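Local coordinates for protein metallocarboxypeptidase (Trypanosoma cruzi, PDB 3DWC) that probably releases C-terminal amino acids other than proline from peptides, with broad specificity, as a metal-dependent carboxypeptidase of the M32 family, at residues P5-E10 with K78-N83; H113-T118 with A126-T131; T131-I136 with I377-V382. One frame throughout, in Å; residues are numbered along the deposited sequence.

Interaction 1 of 3, residues P5-E10 with K78-N83; sequences PYKELE and KLQRAN. With SO4 (sulfate ion), chain T.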
# COMPACT_ATOMS: atom_id res chain seq x y z
N PRO B 5 18.50 -29.46 7.64
CA PRO B 5 19.00 -28.09 7.45
C PRO B 5 18.46 -27.39 6.22
O PRO B 5 18.24 -26.18 6.27
CB PRO B 5 20.52 -28.27 7.33
CG PRO B 5 20.70 -29.69 6.93
CD PRO B 5 19.60 -30.44 7.61
N TYR B 6 18.28 -28.13 5.13
CA TYR B 6 17.67 -27.57 3.92
C TYR B 6 16.24 -27.06 4.20
O TYR B 6 15.91 -25.90 3.88
CB TYR B 6 17.68 -28.56 2.73
CG TYR B 6 16.77 -28.06 1.61
CD1 TYR B 6 17.18 -27.05 0.75
CD2 TYR B 6 15.49 -28.54 1.48
CE1 TYR B 6 16.33 -26.56 -0.24
CE2 TYR B 6 14.64 -28.05 0.51
CZ TYR B 6 15.05 -27.07 -0.34
OH TYR B 6 14.15 -26.61 -1.30
N LYS B 7 15.41 -27.90 4.83
CA LYS B 7 14.06 -27.49 5.21
C LYS B 7 14.04 -26.31 6.21
O LYS B 7 13.15 -25.44 6.16
CB LYS B 7 13.26 -28.68 5.76
CG LYS B 7 12.78 -29.66 4.68
CD LYS B 7 11.48 -29.14 4.03
CE LYS B 7 11.21 -29.76 2.68
NZ LYS B 7 9.88 -29.30 2.14
N GLU B 8 15.03 -26.27 7.09
CA GLU B 8 15.17 -25.12 7.98
C GLU B 8 15.48 -23.86 7.17
O GLU B 8 14.92 -22.83 7.43
CB GLU B 8 16.25 -25.38 9.02
CG GLU B 8 16.58 -24.16 9.90
CD GLU B 8 15.47 -23.80 10.87
OE1 GLU B 8 15.30 -22.57 11.14
OE2 GLU B 8 14.77 -24.73 11.34
N LEU B 9 16.36 -23.97 6.18
CA LEU B 9 16.57 -22.87 5.24
C LEU B 9 15.29 -22.47 4.53
O LEU B 9 15.02 -21.30 4.33
CB LEU B 9 17.68 -23.18 4.24
CG LEU B 9 19.10 -23.05 4.82
CD1 LEU B 9 20.07 -23.97 4.09
CD2 LEU B 9 19.61 -21.62 4.81
N GLU B 10 14.50 -23.44 4.11
CA GLU B 10 13.28 -23.12 3.39
C GLU B 10 12.42 -22.21 4.24
O GLU B 10 11.88 -21.24 3.75
CB GLU B 10 12.50 -24.38 3.02
CG GLU B 10 13.00 -25.07 1.76
CD GLU B 10 11.96 -26.00 1.13
OE1 GLU B 10 11.06 -26.44 1.86
OE2 GLU B 10 12.03 -26.29 -0.09
N LYS B 78 15.47 -32.66 -7.11
CA LYS B 78 16.24 -31.91 -8.11
C LYS B 78 16.04 -30.41 -7.93
O LYS B 78 16.99 -29.64 -7.94
CB LYS B 78 15.82 -32.30 -9.53
CG LYS B 78 16.76 -31.79 -10.63
CD LYS B 78 16.11 -31.85 -12.03
CE LYS B 78 16.94 -32.72 -13.01
NZ LYS B 78 16.13 -33.21 -14.20
N LEU B 79 14.78 -30.03 -7.79
CA LEU B 79 14.37 -28.66 -7.62
C LEU B 79 14.81 -28.07 -6.26
O LEU B 79 15.02 -26.87 -6.16
CB LEU B 79 12.85 -28.57 -7.79
CG LEU B 79 12.32 -28.67 -9.23
CD1 LEU B 79 10.81 -28.46 -9.22
CD2 LEU B 79 12.95 -27.63 -10.15
N GLN B 80 14.93 -28.92 -5.24
CA GLN B 80 15.43 -28.51 -3.93
C GLN B 80 16.91 -28.23 -4.04
O GLN B 80 17.41 -27.26 -3.48
CB GLN B 80 15.18 -29.59 -2.89
CG GLN B 80 13.73 -29.84 -2.60
CD GLN B 80 13.49 -30.99 -1.65
OE1 GLN B 80 14.21 -32.00 -1.66
NE2 GLN B 80 12.46 -30.87 -0.82
N ARG B 81 17.62 -29.06 -4.81
CA ARG B 81 19.03 -28.81 -5.10
C ARG B 81 19.22 -27.47 -5.81
O ARG B 81 20.11 -26.71 -5.47
CB ARG B 81 19.64 -29.96 -5.93
CG ARG B 81 19.71 -31.30 -5.22
CD ARG B 81 20.73 -32.24 -5.85
NE ARG B 81 20.32 -32.59 -7.20
CZ ARG B 81 19.53 -33.61 -7.52
NH1 ARG B 81 19.04 -34.43 -6.61
NH2 ARG B 81 19.20 -33.79 -8.80
N ALA B 82 18.37 -27.16 -6.78
CA ALA B 82 18.44 -25.83 -7.45
C ALA B 82 18.12 -24.71 -6.46
O ALA B 82 18.73 -23.61 -6.47
CB ALA B 82 17.47 -25.75 -8.60
N ASN B 83 17.14 -24.99 -5.60
CA ASN B 83 16.71 -23.98 -4.62
C ASN B 83 17.87 -23.72 -3.67
O ASN B 83 18.16 -22.56 -3.36
CB ASN B 83 15.43 -24.43 -3.91
CG ASN B 83 14.79 -23.33 -3.09
OD1 ASN B 83 14.75 -22.16 -3.49
ND2 ASN B 83 14.25 -23.72 -1.93
S SO4 T . 21.61 -31.35 -10.30
O1 SO4 T . 21.18 -30.53 -9.17
O2 SO4 T . 22.18 -32.62 -9.86
O3 SO4 T . 20.46 -31.61 -11.17
O4 SO4 T . 22.67 -30.63 -11.00
O HOH W 1 10.68 -28.59 -0.92
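Two helices, 3-32 and 78-95, meet here near the N terminus, their local axes 11.4 Å apart and inclined at 64°. Across this distance the contact is made largely by polar side-chain ends, and the hydrogen bonds centre on the hydroxyl of Tyr-6. With CG anti to the backbone N, the tyrosine reaches straight across to Asn-83, whose ND2 donates to Tyr-6 OH at 3.0 Å. That bond is nearly linear, 170° at the hydrogen, and runs in the amide plane of Asn-83. Tyr-6 OH in turn donates to Glu-10 OE2, one turn further along its own helix, at a very short 2.5 Å. Asn-83 is itself fixed by hydrogen bonds, ND2 to Gln-286 OE1 and OD1 to Val-288 N.

The ionic part lies beside this chain of bonds. Lys-7 NZ makes a salt bridge to Glu-10 OE1, 3.1 Å away, approaching from above the carboxylate plane. A water accepts from Lys-7 NZ and Gln-80 NE2 and donates to Glu-10 OE2, so it extends the network to the second helix; Gln-80 OE1 is occupied by Glu-77 N.

Van der Waals contact comes from Gln-80, whose aliphatic CB and CG pass by the outer end of the tyrosine, CG lying 3.7 Å from Tyr-6 CE2. On the far side of helix 78-95, Arg-81 NE holds a sulfate, probably from the crystallisation liquor, at O1 (3.0 Å).

Tyrosine suits its place because a rigid ring carries one hydroxyl that both accepts and donates. Glu-10 OE2 receives two donors and OE1 a lysine, which would favour the ionised carboxylate, while the very short bond suggests that the phenol is strongly polarised toward it.

Interaction 2 of 3, residues H113-T118 with A126-T131; sequences HQVWKT and AGFLPT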
# COMPACT_ATOMS: atom_id res chain seq x y z
N HIS B 113 23.21 11.31 -5.45
CA HIS B 113 21.94 11.58 -6.11
C HIS B 113 21.62 13.07 -6.25
O HIS B 113 21.39 13.54 -7.35
CB HIS B 113 20.78 10.87 -5.42
CG HIS B 113 19.46 11.11 -6.09
ND1 HIS B 113 19.08 10.45 -7.24
CD2 HIS B 113 18.46 11.96 -5.78
CE1 HIS B 113 17.88 10.87 -7.60
NE2 HIS B 113 17.48 11.79 -6.74
N GLN B 114 21.62 13.80 -5.13
CA GLN B 114 21.29 15.24 -5.14
C GLN B 114 22.27 16.03 -5.99
O GLN B 114 21.88 16.94 -6.73
CB GLN B 114 21.32 15.83 -3.73
CG GLN B 114 20.37 15.22 -2.73
CD GLN B 114 20.90 15.40 -1.31
OE1 GLN B 114 20.45 16.29 -0.57
NE2 GLN B 114 21.88 14.58 -0.94
N VAL B 115 23.55 15.68 -5.87
CA VAL B 115 24.61 16.29 -6.68
C VAL B 115 24.41 16.06 -8.18
O VAL B 115 24.51 17.00 -8.96
CB VAL B 115 26.02 15.78 -6.27
CG1 VAL B 115 27.10 16.67 -6.89
CG2 VAL B 115 26.16 15.77 -4.76
N TRP B 116 24.12 14.81 -8.57
CA TRP B 116 23.80 14.47 -9.98
C TRP B 116 22.61 15.25 -10.50
O TRP B 116 22.68 15.95 -11.51
CB TRP B 116 23.51 12.96 -10.12
CG TRP B 116 22.91 12.58 -11.46
CD1 TRP B 116 23.57 12.40 -12.64
CD2 TRP B 116 21.52 12.36 -11.75
NE1 TRP B 116 22.69 12.08 -13.64
CE2 TRP B 116 21.42 12.06 -13.13
CE3 TRP B 116 20.35 12.39 -10.99
CZ2 TRP B 116 20.21 11.77 -13.75
CZ3 TRP B 116 19.14 12.13 -11.62
CH2 TRP B 116 19.08 11.82 -12.98
N LYS B 117 21.49 15.12 -9.80
CA LYS B 117 20.24 15.69 -10.24
C LYS B 117 20.38 17.17 -10.65
O LYS B 117 19.93 17.57 -11.73
CB LYS B 117 19.18 15.51 -9.14
CG LYS B 117 17.75 15.71 -9.60
CD LYS B 117 16.71 15.42 -8.49
CE LYS B 117 16.76 16.42 -7.32
NZ LYS B 117 16.32 17.82 -7.67
N THR B 118 21.04 17.97 -9.81
CA THR B 118 21.22 19.40 -10.06
C THR B 118 22.23 19.68 -11.17
O THR B 118 21.96 20.50 -12.05
CB THR B 118 21.66 20.18 -8.77
OG1 THR B 118 20.87 19.77 -7.64
CG2 THR B 118 21.49 21.69 -8.96
N ALA B 126 31.77 19.11 -14.37
CA ALA B 126 32.82 19.55 -13.42
C ALA B 126 32.41 19.60 -11.94
O ALA B 126 33.21 19.25 -11.06
CB ALA B 126 33.32 20.88 -13.85
N GLY B 127 31.17 20.02 -11.67
CA GLY B 127 30.58 19.91 -10.34
C GLY B 127 30.22 18.48 -9.93
O GLY B 127 30.17 18.16 -8.73
N PHE B 128 29.97 17.62 -10.91
CA PHE B 128 29.67 16.22 -10.63
C PHE B 128 30.96 15.44 -10.40
O PHE B 128 31.00 14.56 -9.55
CB PHE B 128 28.87 15.59 -11.76
CG PHE B 128 28.35 14.20 -11.44
CD1 PHE B 128 27.52 13.99 -10.34
CD2 PHE B 128 28.68 13.12 -12.24
CE1 PHE B 128 27.03 12.71 -10.03
CE2 PHE B 128 28.19 11.83 -11.94
CZ PHE B 128 27.37 11.63 -10.83
N LEU B 129 32.01 15.81 -11.13
CA LEU B 129 33.23 15.00 -11.26
C LEU B 129 33.86 14.50 -9.96
O LEU B 129 34.37 13.38 -9.94
CB LEU B 129 34.29 15.76 -12.07
CG LEU B 129 35.64 15.08 -12.31
CD1 LEU B 129 35.48 13.70 -12.97
CD2 LEU B 129 36.54 15.98 -13.15
N PRO B 130 33.88 15.32 -8.90
CA PRO B 130 34.45 14.82 -7.64
C PRO B 130 33.67 13.63 -7.09
O PRO B 130 34.27 12.61 -6.74
CB PRO B 130 34.39 16.03 -6.70
CG PRO B 130 34.25 17.22 -7.60
CD PRO B 130 33.44 16.73 -8.76
N THR B 131 32.34 13.76 -7.04
CA THR B 131 31.45 12.64 -6.73
C THR B 131 31.72 11.45 -7.66
O THR B 131 31.97 10.35 -7.19
CB THR B 131 29.95 12.99 -6.89
OG1 THR B 131 29.59 14.08 -6.04
CG2 THR B 131 29.08 11.78 -6.56
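Helices 99-122 and 125-147 form an antiparallel helical hairpin, and here their short segments run at 158° to each other with axes 9.3 Å apart. The backbones come nearest at Trp-116 and Phe-128, 6.2 Å between CA atoms. The second helix is kinked at Pro-130 and Thr-131, where neither backbone N bonds to the preceding turn; proline has no N-H to give.

Both aromatic side chains have CG anti to the backbone N. They meet as a T-shaped pair: the edge of the Trp-116 five-membered ring is directed at the face of Phe-128, with centroids 5.6 Å apart and planes at 68°. Closer still, Trp-116 CB lies 3.5 Å from Phe-128 CE1. Trp-116 NE1 is spent on Leu-407 O, so the indole also fastens the hairpin to the loop that holds Leu-407. Beside the aromatic pair, Val-115 and Thr-131 meet tip to tip. The branched valine sets its CG1 against Thr-131 OG1, 3.7 Å away, and the carbonyl of Gly-127; the threonine hydroxyl has a weak bond to Lys-111 NZ.

Across the hairpin cohesion therefore rests on shape and dispersion, and the edge-on indole probably gains a little from the electron-rich face of the phenyl ring.

Interaction 3 of 3, residues T131-I136 with I377-V382; sequences TLKELI and IEAEEV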
# COMPACT_ATOMS: atom_id res chain seq x y z
N THR B 131 32.34 13.76 -7.04
CA THR B 131 31.45 12.64 -6.73
C THR B 131 31.72 11.45 -7.66
O THR B 131 31.97 10.35 -7.19
CB THR B 131 29.95 12.99 -6.89
OG1 THR B 131 29.59 14.08 -6.04
CG2 THR B 131 29.08 11.78 -6.56
N LEU B 132 31.67 11.70 -8.97
CA LEU B 132 31.81 10.64 -9.97
C LEU B 132 33.10 9.84 -9.75
O LEU B 132 33.07 8.61 -9.76
CB LEU B 132 31.70 11.22 -11.40
CG LEU B 132 31.37 10.36 -12.66
CD1 LEU B 132 32.56 10.25 -13.58
CD2 LEU B 132 30.75 8.95 -12.39
N LYS B 133 34.21 10.53 -9.50
CA LYS B 133 35.48 9.88 -9.15
C LYS B 133 35.35 8.94 -7.95
O LYS B 133 35.98 7.89 -7.93
CB LYS B 133 36.58 10.91 -8.84
CG LYS B 133 37.18 11.59 -10.08
CD LYS B 133 37.96 12.88 -9.73
CE LYS B 133 39.46 12.64 -9.51
NZ LYS B 133 39.78 11.95 -8.22
N GLU B 134 34.53 9.32 -6.96
CA GLU B 134 34.35 8.50 -5.74
C GLU B 134 33.45 7.28 -5.99
O GLU B 134 33.70 6.19 -5.44
CB GLU B 134 33.74 9.33 -4.60
CG GLU B 134 34.65 10.38 -4.00
CD GLU B 134 34.03 11.02 -2.76
OE1 GLU B 134 33.68 12.23 -2.82
OE2 GLU B 134 33.85 10.30 -1.75
N LEU B 135 32.40 7.48 -6.77
CA LEU B 135 31.54 6.37 -7.25
C LEU B 135 32.38 5.31 -7.94
O LEU B 135 32.39 4.16 -7.53
CB LEU B 135 30.47 6.90 -8.19
CG LEU B 135 29.42 7.75 -7.48
CD1 LEU B 135 28.54 8.47 -8.47
CD2 LEU B 135 28.58 6.88 -6.52
N ILE B 136 33.14 5.73 -8.95
CA ILE B 136 33.96 4.81 -9.71
C ILE B 136 34.95 4.06 -8.81
O ILE B 136 35.27 2.90 -9.08
CB ILE B 136 34.71 5.52 -10.89
CG1 ILE B 136 33.71 6.12 -11.88
CG2 ILE B 136 35.64 4.56 -11.64
CD1 ILE B 136 32.83 5.10 -12.58
N ILE B 377 40.27 4.15 -18.60
CA ILE B 377 39.91 5.56 -18.57
C ILE B 377 39.53 5.94 -17.17
O ILE B 377 39.23 5.08 -16.33
CB ILE B 377 38.73 5.90 -19.56
CG1 ILE B 377 37.43 5.20 -19.15
CG2 ILE B 377 39.14 5.57 -21.00
CD1 ILE B 377 36.30 5.39 -20.11
N GLU B 378 39.51 7.24 -16.92
CA GLU B 378 39.17 7.79 -15.62
C GLU B 378 37.95 8.69 -15.75
O GLU B 378 37.72 9.26 -16.81
CB GLU B 378 40.35 8.61 -15.08
CG GLU B 378 41.63 7.79 -14.84
CD GLU B 378 41.49 6.82 -13.68
OE1 GLU B 378 40.66 7.09 -12.78
OE2 GLU B 378 42.21 5.79 -13.67
N ALA B 379 37.18 8.80 -14.67
CA ALA B 379 36.03 9.70 -14.62
C ALA B 379 36.24 10.95 -15.49
O ALA B 379 35.38 11.31 -16.30
CB ALA B 379 35.72 10.07 -13.19
N GLU B 380 37.40 11.58 -15.31
CA GLU B 380 37.84 12.76 -16.07
C GLU B 380 37.48 12.73 -17.56
O GLU B 380 37.11 13.76 -18.14
CB GLU B 380 39.39 12.88 -15.99
CG GLU B 380 39.97 13.58 -14.77
CD GLU B 380 39.97 12.73 -13.48
OE1 GLU B 380 40.62 13.19 -12.50
OE2 GLU B 380 39.34 11.63 -13.43
N GLU B 381 37.62 11.55 -18.16
CA GLU B 381 37.60 11.37 -19.60
C GLU B 381 36.23 10.97 -20.15
O GLU B 381 36.06 10.85 -21.37
CB GLU B 381 38.62 10.30 -19.97
CG GLU B 381 40.03 10.61 -19.42
CD GLU B 381 41.06 9.53 -19.73
OE1 GLU B 381 41.39 8.74 -18.83
OE2 GLU B 381 41.55 9.46 -20.88
N VAL B 382 35.26 10.75 -19.26
CA VAL B 382 33.95 10.23 -19.66
C VAL B 382 33.28 11.07 -20.75
O VAL B 382 32.87 10.51 -21.77
CB VAL B 382 33.00 10.03 -18.45
CG1 VAL B 382 31.53 9.73 -18.92
CG2 VAL B 382 33.52 8.91 -17.55
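Ala-379 sits directly against helix 125-147, its CB lying against Leu-132 and Lys-133 of that helix. On one flank is Leu-132, CG anti to the backbone N, which presents its CD1 methyl to the alanine. Leu-132 CD1 also lies 4.3 Å from Val-382 CG2. On the other flank the aliphatic start of Lys-133 covers the alanine, with CG 3.8 Å from Ala-379 CB. Alanine's short side chain suits the close approach of the backbones, 5.5 Å between Lys-133 CA and Ala-379 CA.

Toward solvent, Lys-133 and Glu-380 cross obliquely. The lysine chain bends at its third and fourth torsions, so that CE, rather than the ammonium group, is what lies against the carboxylate: Lys-133 CE is 3.3 Å from Glu-380 OE1, whereas NZ is 4.5 Å from the same oxygen. The opposite charges lie near each other but too far apart to pair directly, so any attraction is probably modest.

The segment 377-382 links helix 358-374 to helix 382-394 in this mostly helical metallopeptidase, and its 3-10 segment, 380-381, follows Ala-379, whose CB points toward helix 125-147. Two backbone bonds form the turn, Glu-381 N to Glu-378 O (2.7 Å) and Val-382 N to Ala-379 O (3.0 Å). Glu-381, just before helix 382-394, suits its place: its OE1 takes the backbone N-H of Glu-378, at 3.1 Å and from above the carboxylate plane, while its OE2 pairs with Arg-384.

Further out, Leu-129, a turn earlier on helix 125-147, also packs on Ala-379. Leu-132 rests on Trp-412. Val-382 and Ile-136, both branched and apolar, lie on Leu-372 of helix 358-374.

Overall arrangement
From the N terminus, interaction 1 comes first: it closes a largely helical loop of 67 residues, bringing helix 78-95 back to helix 3-32. Interaction 2 follows, a tight closure over seven residues that folds helix 125-147 against helix 99-122. Interaction 3 then spans 240 residues, a stretch that includes the cobalt ligands His-267, His-271 and Glu-298, and ties helix 125-147 to the connection leading into helix 382-394. The three run in series; none nests in or crosses another. Interactions 2 and 3 share Thr-131, lie 11 Å apart between centres and also touch through Phe-128 and Leu-135, whereas interaction 1 stands apart, over 40 Å from either, centre to centre.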